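Local atomic coordinates of transcriptional regulator (AraC-type DNA-binding domain-containing proteins) (Chromobacterium violaceum, PDB entry 3OIO), a protein that probably binds specific DNA sequences as an AraC-type transcription factor, of which this chain is the helix-turn-helix DNA-binding domain. Residues 15-20 and 57-62; 62-67 and 80-85. All blocks are in the same frame, centred on the assembly; numbering follows the deposited sequence. Where two conformers were deposited one is given.

Interaction 1: 15-20 and 57-62; sequences LMEANI and LELRLN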
ATOM      1  N   LEU A  15      -0.322 -11.593  -1.935  1.00 16.87           N
ATOM      2  CA  LEU A  15      -0.529 -11.825  -0.525  1.00 17.06           C
ATOM      3  C   LEU A  15      -0.689 -10.493   0.208  1.00 16.96           C
ATOM      4  O   LEU A  15      -1.585 -10.340   1.058  1.00 17.61           O
ATOM      5  CB  LEU A  15       0.654 -12.605   0.029  1.00 17.69           C
ATOM      6  CG  LEU A  15       0.602 -12.932   1.508  1.00 20.31           C
ATOM      7  CD1 LEU A  15      -0.639 -13.809   1.845  1.00 21.41           C
ATOM      8  CD2 LEU A  15       1.920 -13.656   1.859  1.00 21.49           C
HETATM    9  N   MSE A  16       0.149  -9.515  -0.141  1.00 15.25           N
HETATM   10  CA  MSE A  16       0.027  -8.185   0.505  1.00 14.98           C
HETATM   11  C   MSE A  16      -1.359  -7.578   0.226  1.00 15.29           C
HETATM   12  O   MSE A  16      -1.961  -6.990   1.120  1.00 15.62           O
HETATM   13  CB  MSE A  16       1.128  -7.230   0.031  1.00 15.31           C
HETATM   14  CG  MSE A  16       2.526  -7.714   0.452  1.00 14.97           C
HETATM   15 SE   MSE A  16       3.819  -6.707  -0.569  0.75 29.37          SE
HETATM   16  CE  MSE A  16       5.156  -6.292   0.614  1.00 25.05           C
ATOM     17  N   GLU A  17      -1.839  -7.717  -1.006  1.00 15.27           N
ATOM     18  CA  GLU A  17      -3.146  -7.182  -1.398  1.00 16.29           C
ATOM     19  C   GLU A  17      -4.312  -7.789  -0.623  1.00 18.12           C
ATOM     20  O   GLU A  17      -5.362  -7.136  -0.509  1.00 19.56           O
ATOM     21  CB  GLU A  17      -3.366  -7.372  -2.915  1.00 16.20           C
ATOM     22  CG  GLU A  17      -2.465  -6.472  -3.714  1.00 18.64           C
ATOM     23  CD  GLU A  17      -2.539  -6.687  -5.212  1.00 23.24           C
ATOM     24  OE1 GLU A  17      -3.143  -7.690  -5.679  1.00 27.19           O
ATOM     25  OE2 GLU A  17      -1.954  -5.844  -5.941  1.00 23.28           O
ATOM     26  N   ALA A  18      -4.130  -9.001  -0.088  1.00 18.39           N
ATOM     27  CA  ALA A  18      -5.146  -9.648   0.734  1.00 19.58           C
ATOM     28  C   ALA A  18      -5.072  -9.257   2.208  1.00 20.00           C
ATOM     29  O   ALA A  18      -5.901  -9.724   2.998  1.00 21.18           O
ATOM     30  CB  ALA A  18      -5.056 -11.190   0.599  1.00 20.21           C
ATOM     31  N   ASN A  19      -4.135  -8.376   2.568  1.00 18.05           N
ATOM     32  CA  ASN A  19      -3.863  -8.052   3.979  1.00 17.49           C
ATOM     33  C   ASN A  19      -3.523  -6.569   4.095  1.00 17.06           C
ATOM     34  O   ASN A  19      -2.362  -6.175   4.290  1.00 16.49           O
ATOM     35  CB  ASN A  19      -2.713  -8.922   4.491  1.00 17.50           C
ATOM     36  CG  ASN A  19      -3.114 -10.372   4.625  1.00 18.34           C
ATOM     37  OD1 ASN A  19      -3.719 -10.772   5.628  1.00 21.55           O
ATOM     38  ND2 ASN A  19      -2.807 -11.174   3.594  1.00 17.96           N
ATOM     39  N   ILE A  20      -4.552  -5.743   3.942  1.00 17.95           N
ATOM     40  CA  ILE A  20      -4.357  -4.303   3.918  1.00 18.86           C
ATOM     41  C   ILE A  20      -4.554  -3.609   5.267  1.00 19.81           C
ATOM     42  O   ILE A  20      -3.685  -2.828   5.699  1.00 19.61           O
ATOM     43  CB  ILE A  20      -5.242  -3.662   2.820  1.00 19.22           C
ATOM     44  CG1 ILE A  20      -4.776  -4.176   1.446  1.00 19.75           C
ATOM     45  CG2 ILE A  20      -5.218  -2.124   2.928  1.00 20.32           C
ATOM     46  CD1 ILE A  20      -5.733  -3.869   0.328  1.00 23.88           C
ATOM     47  N   LEU A  57       3.408   0.079   1.896  1.00 13.45           N
ATOM     48  CA  LEU A  57       2.854   1.408   2.177  1.00 13.17           C
ATOM     49  C   LEU A  57       2.182   1.960   0.898  1.00 13.20           C
ATOM     50  O   LEU A  57       1.075   2.510   0.971  1.00 12.89           O
ATOM     51  CB  LEU A  57       3.947   2.358   2.646  1.00 14.78           C
ATOM     52  CG  LEU A  57       3.467   3.803   2.913  1.00 15.59           C
ATOM     53  CD1 LEU A  57       2.386   3.857   4.030  1.00 17.67           C
ATOM     54  CD2 LEU A  57       4.695   4.738   3.248  1.00 20.06           C
ATOM     55  N   GLU A  58       2.843   1.832  -0.261  1.00 12.25           N
ATOM     56  CA  GLU A  58       2.206   2.295  -1.504  1.00 13.57           C
ATOM     57  C   GLU A  58       0.849   1.615  -1.735  1.00 12.96           C
ATOM     58  O   GLU A  58      -0.111   2.250  -2.164  1.00 12.62           O
ATOM     59  CB  GLU A  58       3.069   1.991  -2.732  1.00 13.60           C
ATOM     60  CG  GLU A  58       4.403   2.681  -2.772  1.00 15.67           C
ATOM     61  CD  GLU A  58       5.153   2.306  -4.051  1.00 17.05           C
ATOM     62  OE1 GLU A  58       4.565   2.393  -5.145  1.00 19.00           O
ATOM     63  OE2 GLU A  58       6.325   1.883  -3.961  1.00 22.10           O
ATOM     64  N   LEU A  59       0.800   0.317  -1.475  0.50 12.97           N
ATOM     65  CA  LEU A  59      -0.413  -0.457  -1.665  0.50 13.40           C
ATOM     66  C   LEU A  59      -1.521   0.048  -0.725  0.50 12.62           C
ATOM     67  O   LEU A  59      -2.659   0.290  -1.157  0.50 12.65           O
ATOM     68  CB  LEU A  59      -0.053  -1.909  -1.387  0.50 13.84           C
ATOM     69  CG  LEU A  59      -1.027  -3.033  -1.595  0.50 15.54           C
ATOM     70  CD1 LEU A  59      -0.265  -4.367  -1.504  0.50 16.07           C
ATOM     71  CD2 LEU A  59      -2.075  -2.905  -0.512  0.50 17.72           C
ATOM     72  N   ARG A  60      -1.177   0.239   0.550  1.00 12.03           N
ATOM     73  CA  ARG A  60      -2.143   0.735   1.544  1.00 12.31           C
ATOM     74  C   ARG A  60      -2.613   2.157   1.189  1.00 11.52           C
ATOM     75  O   ARG A  60      -3.805   2.459   1.340  1.00 13.07           O
ATOM     76  CB  ARG A  60      -1.519   0.691   2.951  1.00 11.27           C
ATOM     77  CG  ARG A  60      -1.356  -0.788   3.452  1.00 13.81           C
ATOM     78  CD  ARG A  60      -0.347  -0.967   4.638  1.00 15.54           C
ATOM     79  NE  ARG A  60      -0.578   0.141   5.558  1.00 17.20           N
ATOM     80  CZ  ARG A  60       0.356   0.859   6.159  1.00 17.84           C
ATOM     81  NH1 ARG A  60      -0.029   1.947   6.862  1.00 17.81           N
ATOM     82  NH2 ARG A  60       1.650   0.490   6.061  1.00 17.01           N
ATOM     83  N   LEU A  61      -1.697   2.998   0.690  1.00 11.11           N
ATOM     84  CA  LEU A  61      -2.067   4.354   0.245  1.00 11.51           C
ATOM     85  C   LEU A  61      -3.003   4.325  -0.973  1.00 11.17           C
ATOM     86  O   LEU A  61      -3.931   5.156  -1.066  1.00 12.57           O
ATOM     87  CB  LEU A  61      -0.814   5.172  -0.101  1.00 10.49           C
ATOM     88  CG  LEU A  61      -0.077   5.619   1.184  1.00 12.11           C
ATOM     89  CD1 LEU A  61       1.303   6.178   0.778  1.00 14.89           C
ATOM     90  CD2 LEU A  61      -0.863   6.651   2.097  1.00 15.85           C
ATOM     91  N   ASN A  62      -2.773   3.380  -1.907  1.00 11.44           N
ATOM     92  CA  ASN A  62      -3.690   3.238  -3.016  1.00 11.98           C
ATOM     93  C   ASN A  62      -5.057   2.719  -2.594  1.00 13.01           C
ATOM     94  O   ASN A  62      -6.072   3.145  -3.172  1.00 14.15           O
ATOM     95  CB  ASN A  62      -3.058   2.384  -4.138  1.00 12.46           C
ATOM     96  CG  ASN A  62      -2.206   3.238  -5.061  1.00 13.34           C
ATOM     97  OD1 ASN A  62      -2.724   3.894  -5.988  1.00 16.00           O
ATOM     98  ND2 ASN A  62      -0.899   3.266  -4.805  1.00 13.51           N
TER

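Interaction 2: 62-67 and 80-85; sequences NRARQL and LACGFS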
ATOM      1  N   ASN A  62      -2.773   3.380  -1.907  1.00 11.44           N
ATOM      2  CA  ASN A  62      -3.690   3.238  -3.016  1.00 11.98           C
ATOM      3  C   ASN A  62      -5.057   2.719  -2.594  1.00 13.01           C
ATOM      4  O   ASN A  62      -6.072   3.145  -3.172  1.00 14.15           O
ATOM      5  CB  ASN A  62      -3.058   2.384  -4.138  1.00 12.46           C
ATOM      6  CG  ASN A  62      -2.206   3.238  -5.061  1.00 13.34           C
ATOM      7  OD1 ASN A  62      -2.724   3.894  -5.988  1.00 16.00           O
ATOM      8  ND2 ASN A  62      -0.899   3.266  -4.805  1.00 13.51           N
ATOM      9  N   ARG A  63      -5.109   1.807  -1.607  1.00 13.65           N
ATOM     10  CA  ARG A  63      -6.427   1.423  -1.097  1.00 14.04           C
ATOM     11  C   ARG A  63      -7.110   2.663  -0.478  1.00 14.25           C
ATOM     12  O   ARG A  63      -8.329   2.880  -0.639  1.00 14.88           O
ATOM     13  CB  ARG A  63      -6.327   0.259  -0.085  1.00 15.11           C
ATOM     14  CG  ARG A  63      -7.671  -0.101   0.593  1.00 18.84           C
ATOM     15  CD  ARG A  63      -8.846  -0.440  -0.339  1.00 28.95           C
ATOM     16  NE  ARG A  63      -8.598  -1.431  -1.392  1.00 36.60           N
ATOM     17  CZ  ARG A  63      -8.755  -2.750  -1.255  1.00 40.71           C
ATOM     18  NH1 ARG A  63      -8.536  -3.567  -2.294  1.00 42.31           N
ATOM     19  NH2 ARG A  63      -9.110  -3.266  -0.077  1.00 42.25           N
ATOM     20  N   ALA A  64      -6.336   3.478   0.231  1.00 13.92           N
ATOM     21  CA  ALA A  64      -6.907   4.696   0.850  1.00 13.33           C
ATOM     22  C   ALA A  64      -7.478   5.611  -0.243  1.00 13.30           C
ATOM     23  O   ALA A  64      -8.566   6.219  -0.097  1.00 14.71           O
ATOM     24  CB  ALA A  64      -5.835   5.410   1.663  1.00 13.18           C
ATOM     25  N   ARG A  65      -6.746   5.739  -1.340  1.00 12.95           N
ATOM     26  CA  ARG A  65      -7.230   6.563  -2.451  1.00 13.86           C
ATOM     27  C   ARG A  65      -8.574   6.033  -2.965  1.00 15.59           C
ATOM     28  O   ARG A  65      -9.513   6.830  -3.228  1.00 15.67           O
ATOM     29  CB  ARG A  65      -6.164   6.602  -3.566  1.00 13.12           C
ATOM     30  CG  ARG A  65      -6.611   7.385  -4.817  1.00 15.23           C
ATOM     31  CD  ARG A  65      -5.449   7.606  -5.756  1.00 18.76           C
ATOM     32  NE  ARG A  65      -5.888   8.332  -6.933  1.00 24.91           N
ATOM     33  CZ  ARG A  65      -6.339   7.754  -8.064  1.00 26.35           C
ATOM     34  NH1 ARG A  65      -6.398   6.431  -8.164  1.00 26.88           N
ATOM     35  NH2 ARG A  65      -6.749   8.504  -9.096  1.00 30.49           N
ATOM     36  N   GLN A  66      -8.669   4.709  -3.138  0.50 16.22           N
ATOM     37  CA  GLN A  66      -9.930   4.090  -3.534  0.50 17.98           C
ATOM     38  C   GLN A  66     -11.069   4.428  -2.569  0.50 19.30           C
ATOM     39  O   GLN A  66     -12.175   4.755  -3.011  0.50 20.15           O
ATOM     40  CB  GLN A  66      -9.773   2.561  -3.738  0.50 17.91           C
ATOM     41  CG  GLN A  66      -8.803   2.170  -4.887  0.50 17.60           C
ATOM     42  CD  GLN A  66      -8.490   0.661  -4.966  0.50 20.11           C
ATOM     43  OE1 GLN A  66      -8.103   0.033  -3.981  0.50 21.63           O
ATOM     44  NE2 GLN A  66      -8.614   0.103  -6.146  0.50 23.14           N
ATOM     45  N   LEU A  67     -10.799   4.384  -1.265  1.00 20.52           N
ATOM     46  CA  LEU A  67     -11.810   4.710  -0.239  1.00 21.23           C
ATOM     47  C   LEU A  67     -12.186   6.211  -0.224  1.00 21.68           C
ATOM     48  O   LEU A  67     -13.342   6.570   0.022  1.00 22.44           O
ATOM     49  CB  LEU A  67     -11.336   4.265   1.154  1.00 20.94           C
ATOM     50  CG  LEU A  67     -11.164   2.745   1.326  1.00 21.90           C
ATOM     51  CD1 LEU A  67     -10.489   2.462   2.676  1.00 23.76           C
ATOM     52  CD2 LEU A  67     -12.487   1.977   1.230  1.00 25.44           C
ATOM     53  N   LEU A  80      -7.399   4.588   9.414  1.00 23.50           N
ATOM     54  CA  LEU A  80      -7.384   3.380  10.279  1.00 25.61           C
ATOM     55  C   LEU A  80      -7.627   2.089   9.489  1.00 25.12           C
ATOM     56  O   LEU A  80      -6.973   1.076   9.716  1.00 25.90           O
ATOM     57  CB  LEU A  80      -8.451   3.500  11.396  1.00 28.18           C
ATOM     58  CG  LEU A  80      -8.115   4.368  12.596  1.00 33.35           C
ATOM     59  CD1 LEU A  80      -9.396   4.612  13.447  1.00 38.41           C
ATOM     60  CD2 LEU A  80      -7.055   3.706  13.462  1.00 38.15           C
ATOM     61  N   ALA A  81      -8.532   2.144   8.518  1.00 24.25           N
ATOM     62  CA  ALA A  81      -8.846   0.988   7.672  1.00 24.07           C
ATOM     63  C   ALA A  81      -7.684   0.566   6.785  1.00 23.73           C
ATOM     64  O   ALA A  81      -7.666  -0.554   6.277  1.00 25.22           O
ATOM     65  CB  ALA A  81     -10.070   1.316   6.777  1.00 25.69           C
ATOM     66  N   CYS A  82      -6.723   1.471   6.567  1.00 20.39           N
ATOM     67  CA  CYS A  82      -5.600   1.162   5.704  1.00 18.59           C
ATOM     68  C   CYS A  82      -4.322   1.015   6.517  1.00 16.86           C
ATOM     69  O   CYS A  82      -3.215   1.077   5.966  1.00 16.30           O
ATOM     70  CB  CYS A  82      -5.454   2.216   4.603  1.00 17.29           C
ATOM     71  SG  CYS A  82      -6.881   2.243   3.520  1.00 21.07           S
ATOM     72  N   GLY A  83      -4.471   0.796   7.828  1.00 17.59           N
ATOM     73  CA  GLY A  83      -3.341   0.404   8.685  1.00 17.72           C
ATOM     74  C   GLY A  83      -2.541   1.544   9.305  1.00 18.17           C
ATOM     75  O   GLY A  83      -1.472   1.299   9.872  1.00 18.95           O
ATOM     76  N   PHE A  84      -3.012   2.779   9.163  1.00 19.09           N
ATOM     77  CA  PHE A  84      -2.319   3.944   9.713  1.00 20.80           C
ATOM     78  C   PHE A  84      -2.681   4.106  11.179  1.00 25.02           C
ATOM     79  O   PHE A  84      -3.713   3.604  11.612  1.00 26.67           O
ATOM     80  CB  PHE A  84      -2.632   5.197   8.874  1.00 19.44           C
ATOM     81  CG  PHE A  84      -2.071   5.100   7.507  1.00 17.92           C
ATOM     82  CD1 PHE A  84      -0.762   5.523   7.256  1.00 18.46           C
ATOM     83  CD2 PHE A  84      -2.803   4.494   6.481  1.00 16.58           C
ATOM     84  CE1 PHE A  84      -0.197   5.383   5.977  1.00 18.74           C
ATOM     85  CE2 PHE A  84      -2.245   4.348   5.193  1.00 17.75           C
ATOM     86  CZ  PHE A  84      -0.929   4.801   4.960  1.00 18.24           C
ATOM     87  N   SER A  85      -1.866   4.781  11.963  0.50 26.74           N
ATOM     88  CA  SER A  85      -2.244   4.898  13.360  0.50 28.95           C
ATOM     89  C   SER A  85      -2.397   6.304  13.830  0.50 28.69           C
ATOM     90  O   SER A  85      -2.461   6.532  15.029  0.50 29.77           O
ATOM     91  CB  SER A  85      -1.283   4.182  14.286  0.50 28.99           C
ATOM     92  OG  SER A  85      -2.005   3.732  15.403  0.50 33.62           O
TER

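Interaction 1: 15-20 and 57-62
Glu17 and Leu59 come nearest, CA to CA 7.3 Å, where the end of helix 7-17 meets the middle of helix 52-70, and the backbones draw closer still at Ile20 and Arg60, whose CA atoms lie 6.0 Å apart. In the all-helical AraC-type DNA-binding domain, helix 52-70 is the long helix that joins the two helix-turn-helix halves, and here the end of helix 7-17 and the loop that follows lie against it. The contact is apolar: no hydrogen bond joins residues 15-20 to 57-62, although Tyr56 OH bonds Asn19 O next to it. In the conformer described, Leu59 reaches over with CG anti to its backbone N (chi1 -175°) and divides its methyls between two targets. CD1 goes to the last turn of the helix, 3.5 Å from Met16 CB and also against the backbone N and CG of Glu17, whose side chain runs roughly perpendicular to that of Leu59. CD2 meets the loop beyond, 3.6 Å from Ile20 CG1. Asn19 folds back on the helix end: its ND2 donates to Leu15 O at 2.9 Å, while Ala18 N comes to the same oxygen from the opposite face of the carbonyl plane. Beyond Leu59, the Arg60 and Ile20 side chains run antiparallel alongside each other, with Arg60 CG 3.8 Å from Ile20 O and 4.1 Å from Ile20 CG2.

Interaction 2: 62-67 and 80-85
Cys82 is the bump of this contact, and the hollow that receives it is built by Arg63, Ala64 and Leu67, three residues spaced along one side of helix 52-70. No hydrogen bond crosses between the segments. With SG anti to its own carbonyl carbon (chi1 -63°), Cys82 sets the sulphur against the backbone of Ala64, 3.6 Å from Ala64 N. The walls of the hollow are aliphatic: Ala64 CB lies 3.8 Å from Cys82 SG, Arg63 CG is equally near at 3.8 Å, and Leu67 CD1 touches the sulphur at 3.7 Å. The small side chain of Ala64 is consistent with the close approach of the backbones, 6.1 Å between the CA atoms of Ala64 and Cys82. Leu67 CD1 also extends to Ala81 CB at a looser 4.3 Å. Arg63 gives only the start of its chain to the hollow; the chain bends off at chi2 and chi3, and in the Gln66 conformer described Arg63 NE donates to Gln66 OE1 at 3.0 Å, in the plane of the guanidinium. Cys82 is presented just where helix 75-81 ends in a Schellman motif, with Gly83 as the C-prime residue at positive phi. Helices 75-81 and 87-98 form the second helix-turn-helix of the domain, and the end of 75-81 packs on helix 52-70; Ile78 touches both Ala64 and Leu67, and Phe90 of helix 87-98 packs on Ala64.

In the fold
Interactions 1 and 2 lie on successive parts of helix 52-70 and serve two different subdomains, with Asn62 common to both segments. Their centres lie about 9 Å apart, and along the chain interaction 1 closes before interaction 2 opens. The first ties helix 7-17 and the loop after it to the helix, the second the end of helix 75-81. They also touch: Arg60 NE probably hydrogen-bonds to Cys82 O at 2.8 Å, and Leu61 CD2 packs on Phe84 CZ at 3.4 Å. Through this linking helix the two helix-turn-helix halves are probably held in a set relative position, consistent with DNA binding by this family.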